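PDB 6O93: D-alanyl transferase DltD, which probably transfers D-alanine to lipoteichoic acid during Gram-positive cell-wall biogenesis. Local coordinates for residues Tyr122-Thr127 with Gln155-Leu160; Gln129-Leu134 with Ala165-Gly170. All coordinates share one frame; numbering follows the deposited sequence.

How the contacts relate
Contacts 1 and 2 join the same two helices, 124-132 and 158-168, at their beginnings and at their ends, so that both helices run from contact 1 to contact 2. The two centres lie about 12 Å apart, and the two contacts touch where Leu-160 CD1 makes a tight approach of 3.2 Å to Leu-131 CD1. Contact 1 is partly buried and partly polar, built round a shared water; contact 2 is buried and apolar. Both sit on the same side of the molecule, with centres about 21 and 25 Å from the chain centre, and neither includes the sodium ligands Ser-46, Glu-48 and Ser-104.

Contact 1: residues Tyr122-Thr127 with Gln155-Leu160; sequences YSQLQT and QKDKVL
Tyr-122 and Leu-160 reach toward each other from opposite directions, and the phenol oxygen OH of Tyr-122 stops 3.3 Å from methyl CD2 of Leu-160. That methyl approaches the ring obliquely. The tyrosine CB points toward the other segment, and with CG anti to the backbone N (chi1 167°) the ring carries OH across to Leu-160 and to a water. The backbone N of Gln-124 sits over one ring face, near the rim. Polar groups meet through that water: it donates to Asp-157 OD2 at 2.7 Å, accepts from Gln-124 NE2 at 3.0 Å and is hydrogen-bonded to Tyr-122 OH. The amide and carboxylate are turned 74° apart, and NE2 of Gln-124 stays 3.8 Å from OD2 of Asp-157, leaving the water to bridge them. Asp-157 OD2 is also bonded to Tyr-128 OH, which ties the carboxylate directly to helix 124-132. Both helices start here with an N-cap: Ser-123 OG accepts from Gln-126 N, and Asp-157 OD1 accepts from Leu-160 N at 3.1 Å, the N-H coming from above the carboxylate plane. Asp-157 thus caps its helix with one oxygen and serves the interface with the other. Deeper in, Thr-127 CG2 packs 4.3 Å from Leu-160 CD1, while Thr-127 OG1 turns back to Ser-123 O at 2.8 Å; this carbonyl receives OG1 and the Thr-127 backbone N from opposite faces of its plane.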
ATOM      1  N   TYR A 122       0.496   0.841 -13.889  1.00 18.88           N
ATOM      2  CA  TYR A 122       1.800   0.480 -14.422  1.00 18.08           C
ATOM      3  C   TYR A 122       2.610   1.729 -14.745  1.00 17.47           C
ATOM      4  O   TYR A 122       2.137   2.630 -15.445  1.00 17.92           O
ATOM      5  CB  TYR A 122       1.622  -0.384 -15.669  1.00 18.31           C
ATOM      6  CG  TYR A 122       2.880  -0.578 -16.483  1.00 16.69           C
ATOM      7  CD1 TYR A 122       3.898  -1.413 -16.041  1.00 16.53           C
ATOM      8  CD2 TYR A 122       3.041   0.062 -17.703  1.00 15.49           C
ATOM      9  CE1 TYR A 122       5.045  -1.598 -16.786  1.00 15.92           C
ATOM     10  CE2 TYR A 122       4.182  -0.116 -18.457  1.00 15.49           C
ATOM     11  CZ  TYR A 122       5.180  -0.948 -17.996  1.00 15.74           C
ATOM     12  OH  TYR A 122       6.319  -1.128 -18.743  1.00 16.95           O
ATOM     13  N   SER A 123       3.836   1.779 -14.229  1.00 16.62           N
ATOM     14  CA  SER A 123       4.749   2.896 -14.455  1.00 17.11           C
ATOM     15  C   SER A 123       5.832   2.452 -15.432  1.00 16.48           C
ATOM     16  O   SER A 123       6.719   1.669 -15.072  1.00 16.65           O
ATOM     17  CB  SER A 123       5.365   3.373 -13.141  1.00 17.68           C
ATOM     18  OG  SER A 123       6.325   4.391 -13.369  1.00 18.42           O
ATOM     19  N   GLN A 124       5.762   2.952 -16.665  1.00 16.43           N
ATOM     20  CA  GLN A 124       6.819   2.665 -17.628  1.00 16.39           C
ATOM     21  C   GLN A 124       8.132   3.308 -17.201  1.00 16.72           C
ATOM     22  O   GLN A 124       9.207   2.725 -17.389  1.00 16.40           O
ATOM     23  CB  GLN A 124       6.410   3.143 -19.017  1.00 15.82           C
ATOM     24  CG  GLN A 124       7.340   2.672 -20.123  1.00 16.59           C
ATOM     25  CD  GLN A 124       6.873   3.101 -21.501  1.00 18.55           C
ATOM     26  OE1 GLN A 124       6.947   4.277 -21.859  1.00 20.54           O
ATOM     27  NE2 GLN A 124       6.386   2.147 -22.281  1.00 18.83           N
ATOM     28  N   LEU A 125       8.063   4.510 -16.622  1.00 17.47           N
ATOM     29  CA  LEU A 125       9.250   5.161 -16.076  1.00 17.72           C
ATOM     30  C   LEU A 125       9.995   4.237 -15.121  1.00 15.91           C
ATOM     31  O   LEU A 125      11.175   3.930 -15.317  1.00 15.50           O
ATOM     32  CB  LEU A 125       8.843   6.455 -15.362  1.00 19.26           C
ATOM     33  CG  LEU A 125       9.932   7.165 -14.548  1.00 20.83           C
ATOM     34  CD1 LEU A 125      11.058   7.641 -15.455  1.00 21.88           C
ATOM     35  CD2 LEU A 125       9.344   8.328 -13.761  1.00 21.51           C
ATOM     36  N   GLN A 126       9.311   3.784 -14.068  1.00 16.04           N
ATOM     37  CA  GLN A 126       9.970   2.985 -13.039  1.00 15.93           C
ATOM     38  C   GLN A 126      10.417   1.630 -13.584  1.00 15.74           C
ATOM     39  O   GLN A 126      11.491   1.133 -13.223  1.00 14.86           O
ATOM     40  CB  GLN A 126       9.031   2.810 -11.845  1.00 15.14           C
ATOM     41  CG  GLN A 126       8.618   4.128 -11.201  1.00 15.93           C
ATOM     42  CD  GLN A 126       7.508   3.970 -10.175  1.00 16.60           C
ATOM     43  OE1 GLN A 126       7.026   2.865  -9.926  1.00 16.67           O
ATOM     44  NE2 GLN A 126       7.092   5.083  -9.581  1.00 15.89           N
ATOM     45  N   THR A 127       9.615   1.023 -14.459  1.00 16.30           N
ATOM     46  CA  THR A 127       9.986  -0.267 -15.032  1.00 15.99           C
ATOM     47  C   THR A 127      11.205  -0.136 -15.938  1.00 15.19           C
ATOM     48  O   THR A 127      12.143  -0.938 -15.853  1.00 15.53           O
ATOM     49  CB  THR A 127       8.802  -0.857 -15.799  1.00 16.68           C
ATOM     50  OG1 THR A 127       7.676  -0.969 -14.921  1.00 15.90           O
ATOM     51  CG2 THR A 127       9.141  -2.232 -16.353  1.00 17.66           C
ATOM     52  N   GLN A 155       2.690  -6.983 -22.238  1.00 16.19           N
ATOM     53  CA  GLN A 155       2.824  -7.867 -23.392  1.00 17.33           C
ATOM     54  C   GLN A 155       2.828  -7.096 -24.705  1.00 17.45           C
ATOM     55  O   GLN A 155       3.376  -7.579 -25.701  1.00 17.61           O
ATOM     56  CB  GLN A 155       1.699  -8.900 -23.397  1.00 18.02           C
ATOM     57  CG  GLN A 155       1.787  -9.907 -22.258  1.00 19.84           C
ATOM     58  CD  GLN A 155       0.529 -10.743 -22.120  1.00 20.79           C
ATOM     59  OE1 GLN A 155      -0.452 -10.524 -22.830  1.00 22.52           O
ATOM     60  NE2 GLN A 155       0.552 -11.703 -21.206  1.00 19.99           N
ATOM     61  N   LYS A 156       2.222  -5.912 -24.737  1.00 16.66           N
ATOM     62  CA  LYS A 156       2.224  -5.109 -25.952  1.00 18.58           C
ATOM     63  C   LYS A 156       3.537  -4.363 -26.160  1.00 18.43           C
ATOM     64  O   LYS A 156       3.701  -3.707 -27.193  1.00 17.90           O
ATOM     65  CB  LYS A 156       1.060  -4.115 -25.921  1.00 19.22           C
ATOM     66  CG  LYS A 156       1.163  -3.077 -24.819  1.00 18.44           C
ATOM     67  CD  LYS A 156      -0.077  -2.206 -24.758  1.00 18.99           C
ATOM     68  CE  LYS A 156       0.115  -1.048 -23.792  1.00 20.54           C
ATOM     69  NZ  LYS A 156      -1.110  -0.212 -23.671  1.00 22.29           N
ATOM     70  N   ASP A 157       4.465  -4.453 -25.211  1.00 19.07           N
ATOM     71  CA  ASP A 157       5.779  -3.819 -25.302  1.00 18.90           C
ATOM     72  C   ASP A 157       6.778  -4.908 -25.683  1.00 19.13           C
ATOM     73  O   ASP A 157       7.248  -5.662 -24.827  1.00 19.76           O
ATOM     74  CB  ASP A 157       6.131  -3.151 -23.975  1.00 17.83           C
ATOM     75  CG  ASP A 157       7.397  -2.323 -24.048  1.00 17.67           C
ATOM     76  OD1 ASP A 157       8.254  -2.601 -24.912  1.00 18.14           O
ATOM     77  OD2 ASP A 157       7.535  -1.391 -23.228  1.00 17.42           O
ATOM     78  N   LYS A 158       7.101  -4.987 -26.975  1.00 21.58           N
ATOM     79  CA  LYS A 158       7.870  -6.118 -27.486  1.00 24.97           C
ATOM     80  C   LYS A 158       9.305  -6.102 -26.974  1.00 22.08           C
ATOM     81  O   LYS A 158       9.833  -7.138 -26.555  1.00 21.16           O
ATOM     82  CB  LYS A 158       7.844  -6.116 -29.015  1.00 31.63           C
ATOM     83  CG  LYS A 158       6.443  -6.214 -29.610  1.00 37.91           C
ATOM     84  CD  LYS A 158       5.719  -7.478 -29.159  1.00 42.28           C
ATOM     85  CE  LYS A 158       4.364  -7.617 -29.836  1.00 46.71           C
ATOM     86  NZ  LYS A 158       3.698  -8.908 -29.497  1.00 49.49           N
ATOM     87  N   VAL A 159       9.965  -4.942 -27.015  1.00 19.33           N
ATOM     88  CA  VAL A 159      11.334  -4.862 -26.512  1.00 18.63           C
ATOM     89  C   VAL A 159      11.370  -5.228 -25.035  1.00 17.78           C
ATOM     90  O   VAL A 159      12.258  -5.959 -24.579  1.00 17.10           O
ATOM     91  CB  VAL A 159      11.923  -3.463 -26.766  1.00 18.79           C
ATOM     92  CG1 VAL A 159      13.295  -3.334 -26.111  1.00 19.33           C
ATOM     93  CG2 VAL A 159      12.019  -3.194 -28.259  1.00 19.75           C
ATOM     94  N   LEU A 160      10.401  -4.730 -24.265  1.00 16.25           N
ATOM     95  CA  LEU A 160      10.306  -5.099 -22.859  1.00 15.60           C
ATOM     96  C   LEU A 160      10.129  -6.604 -22.704  1.00 16.89           C
ATOM     97  O   LEU A 160      10.837  -7.248 -21.920  1.00 16.44           O
ATOM     98  CB  LEU A 160       9.150  -4.344 -22.203  1.00 16.35           C
ATOM     99  CG  LEU A 160       8.916  -4.599 -20.711  1.00 15.41           C
ATOM    100  CD1 LEU A 160      10.187  -4.377 -19.919  1.00 14.31           C
ATOM    101  CD2 LEU A 160       7.805  -3.705 -20.194  1.00 15.60           C
TER
HETATM  102  O   HOH W   1       5.833  -0.596 -21.341  1.00 16.00           O

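Contact 2: residues Gln129-Leu134 with Ala165-Gly170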
ATOM      1  N   GLN A 129      13.436   2.323 -15.858  1.00 18.66           N
ATOM      2  CA  GLN A 129      14.560   2.684 -15.002  1.00 21.10           C
ATOM      3  C   GLN A 129      15.163   1.449 -14.344  1.00 20.69           C
ATOM      4  O   GLN A 129      16.390   1.308 -14.272  1.00 20.88           O
ATOM      5  CB  GLN A 129      14.104   3.685 -13.940  1.00 22.98           C
ATOM      6  CG  GLN A 129      15.206   4.149 -13.001  1.00 25.42           C
ATOM      7  CD  GLN A 129      14.661   4.861 -11.780  1.00 27.03           C
ATOM      8  OE1 GLN A 129      13.641   4.459 -11.215  1.00 26.43           O
ATOM      9  NE2 GLN A 129      15.336   5.928 -11.368  1.00 28.23           N
ATOM     10  N   TRP A 130      14.311   0.545 -13.858  1.00 19.85           N
ATOM     11  CA  TRP A 130      14.792  -0.674 -13.217  1.00 20.38           C
ATOM     12  C   TRP A 130      15.665  -1.489 -14.166  1.00 21.22           C
ATOM     13  O   TRP A 130      16.747  -1.953 -13.788  1.00 22.45           O
ATOM     14  CB  TRP A 130      13.592  -1.485 -12.716  1.00 19.39           C
ATOM     15  CG  TRP A 130      13.832  -2.955 -12.522  1.00 20.61           C
ATOM     16  CD1 TRP A 130      14.752  -3.538 -11.698  1.00 22.06           C
ATOM     17  CD2 TRP A 130      13.114  -4.029 -13.145  1.00 19.75           C
ATOM     18  NE1 TRP A 130      14.656  -4.909 -11.778  1.00 21.74           N
ATOM     19  CE2 TRP A 130      13.659  -5.235 -12.660  1.00 20.63           C
ATOM     20  CE3 TRP A 130      12.067  -4.087 -14.071  1.00 19.23           C
ATOM     21  CZ2 TRP A 130      13.193  -6.485 -13.070  1.00 20.53           C
ATOM     22  CZ3 TRP A 130      11.606  -5.330 -14.478  1.00 19.72           C
ATOM     23  CH2 TRP A 130      12.168  -6.511 -13.976  1.00 19.80           C
ATOM     24  N   LEU A 131      15.219  -1.659 -15.413  1.00 21.27           N
ATOM     25  CA  LEU A 131      15.983  -2.466 -16.361  1.00 21.22           C
ATOM     26  C   LEU A 131      17.232  -1.743 -16.848  1.00 21.67           C
ATOM     27  O   LEU A 131      18.257  -2.387 -17.099  1.00 22.13           O
ATOM     28  CB  LEU A 131      15.102  -2.856 -17.546  1.00 20.49           C
ATOM     29  CG  LEU A 131      13.920  -3.765 -17.199  1.00 19.57           C
ATOM     30  CD1 LEU A 131      12.978  -3.893 -18.378  1.00 18.85           C
ATOM     31  CD2 LEU A 131      14.413  -5.134 -16.756  1.00 20.19           C
ATOM     32  N   ALA A 132      17.174  -0.416 -16.978  1.00 22.03           N
ATOM     33  CA  ALA A 132      18.326   0.328 -17.477  1.00 24.00           C
ATOM     34  C   ALA A 132      19.497   0.263 -16.503  1.00 26.22           C
ATOM     35  O   ALA A 132      20.658   0.208 -16.924  1.00 27.75           O
ATOM     36  CB  ALA A 132      17.935   1.783 -17.744  1.00 23.39           C
ATOM     37  N   ASN A 133      19.214   0.262 -15.201  1.00 26.60           N
ATOM     38  CA  ASN A 133      20.248   0.299 -14.175  1.00 29.44           C
ATOM     39  C   ASN A 133      20.614  -1.083 -13.651  1.00 30.59           C
ATOM     40  O   ASN A 133      21.394  -1.185 -12.700  1.00 30.90           O
ATOM     41  CB  ASN A 133      19.800   1.185 -13.011  1.00 29.02           C
ATOM     42  CG  ASN A 133      19.541   2.614 -13.436  1.00 29.39           C
ATOM     43  OD1 ASN A 133      20.209   3.139 -14.325  1.00 29.80           O
ATOM     44  ND2 ASN A 133      18.568   3.251 -12.803  1.00 30.54           N
ATOM     45  N   LEU A 134      20.077  -2.142 -14.243  1.00 31.34           N
ATOM     46  CA  LEU A 134      20.336  -3.490 -13.754  1.00 32.78           C
ATOM     47  C   LEU A 134      21.747  -3.922 -14.137  1.00 34.32           C
ATOM     48  O   LEU A 134      22.068  -4.039 -15.325  1.00 35.35           O
ATOM     49  CB  LEU A 134      19.297  -4.451 -14.326  1.00 34.31           C
ATOM     50  CG  LEU A 134      19.006  -5.729 -13.542  1.00 36.14           C
ATOM     51  CD1 LEU A 134      18.572  -5.408 -12.120  1.00 35.88           C
ATOM     52  CD2 LEU A 134      17.936  -6.534 -14.258  1.00 36.03           C
ATOM     53  N   ALA A 165      12.322 -11.818 -21.081  1.00 25.15           N
ATOM     54  CA  ALA A 165      12.625 -13.212 -21.388  1.00 28.14           C
ATOM     55  C   ALA A 165      14.070 -13.547 -21.041  1.00 29.94           C
ATOM     56  O   ALA A 165      14.352 -14.624 -20.501  1.00 31.20           O
ATOM     57  CB  ALA A 165      12.349 -13.498 -22.864  1.00 28.72           C
ATOM     58  N   ASN A 166      15.001 -12.639 -21.344  1.00 31.03           N
ATOM     59  CA  ASN A 166      16.401 -12.881 -21.012  1.00 33.83           C
ATOM     60  C   ASN A 166      16.611 -12.917 -19.503  1.00 32.35           C
ATOM     61  O   ASN A 166      17.377 -13.746 -18.999  1.00 34.86           O
ATOM     62  CB  ASN A 166      17.286 -11.813 -21.653  1.00 37.12           C
ATOM     63  CG  ASN A 166      17.226 -11.839 -23.168  1.00 40.71           C
ATOM     64  OD1 ASN A 166      16.849 -12.846 -23.770  1.00 42.59           O
ATOM     65  ND2 ASN A 166      17.601 -10.729 -23.793  1.00 40.92           N
ATOM     66  N   LEU A 167      15.944 -12.026 -18.765  1.00 28.10           N
ATOM     67  CA  LEU A 167      16.057 -12.040 -17.310  1.00 26.84           C
ATOM     68  C   LEU A 167      15.657 -13.396 -16.746  1.00 28.59           C
ATOM     69  O   LEU A 167      16.357 -13.963 -15.898  1.00 28.92           O
ATOM     70  CB  LEU A 167      15.192 -10.936 -16.703  1.00 23.94           C
ATOM     71  CG  LEU A 167      15.912  -9.642 -16.318  1.00 22.74           C
ATOM     72  CD1 LEU A 167      16.436  -8.915 -17.550  1.00 22.67           C
ATOM     73  CD2 LEU A 167      14.979  -8.752 -15.515  1.00 20.80           C
ATOM     74  N   GLN A 168      14.522 -13.933 -17.203  1.00 29.72           N
ATOM     75  CA  GLN A 168      14.082 -15.238 -16.725  1.00 33.07           C
ATOM     76  C   GLN A 168      15.092 -16.322 -17.070  1.00 34.15           C
ATOM     77  O   GLN A 168      15.224 -17.305 -16.333  1.00 35.85           O
ATOM     78  CB  GLN A 168      12.713 -15.580 -17.311  1.00 34.58           C
ATOM     79  CG  GLN A 168      11.596 -14.665 -16.835  1.00 34.90           C
ATOM     80  CD  GLN A 168      10.281 -14.937 -17.537  1.00 36.62           C
ATOM     81  OE1 GLN A 168       9.543 -15.851 -17.168  1.00 37.44           O
ATOM     82  NE2 GLN A 168       9.985 -14.144 -18.561  1.00 37.20           N
ATOM     83  N   ALA A 169      15.815 -16.160 -18.175  1.00 34.04           N
ATOM     84  CA  ALA A 169      16.845 -17.116 -18.558  1.00 35.70           C
ATOM     85  C   ALA A 169      18.158 -16.896 -17.819  1.00 36.86           C
ATOM     86  O   ALA A 169      19.129 -17.609 -18.091  1.00 38.24           O
ATOM     87  CB  ALA A 169      17.083 -17.048 -20.068  1.00 35.02           C
ATOM     88  N   GLY A 170      18.212 -15.936 -16.897  1.00 36.29           N
ATOM     89  CA  GLY A 170      19.418 -15.679 -16.139  1.00 37.62           C
ATOM     90  C   GLY A 170      20.393 -14.727 -16.789  1.00 38.00           C
ATOM     91  O   GLY A 170      21.575 -14.736 -16.428  1.00 39.58           O
TER
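Leu-167 is the bump of this contact: its CD2 methyl enters a hollow lined by Trp-130, Leu-131 and Leu-134. The indole supplies one wall, its CZ2 lying 3.8 Å from Leu-167 CD2, with the methyl oblique to the ring. Leu-131 forms a second wall, and its CD2 is 3.9 Å from the same methyl. Leu-134 closes the hollow by meeting Leu-167 tip to tip, CD2 to CD2, again at 3.9 Å. The walls also brace one another, since Leu-131 CD2 sits 3.6 Å above one face of the Trp-130 ring, displaced toward its rim. The Trp-130 CB does not point at the other helix, yet the far end of the indole reaches Leu-167, and a hydrogen bond from NE1 to Asp-141 anchors the ring to helix 139-148. Ala-145 of that helix, together with Leu-137 and Pro-173, also touches Leu-167. Just beyond it, Gly-170, with positive phi, ends helix 158-168 in a Schellman motif and donates its N-H to Leu-167 O. This is apolar packing of helix 158-168 against the end of helix 124-132 and the loop that follows it, in a helical region outside the parallel sheet of an SGNH-hydrolase-clan protein.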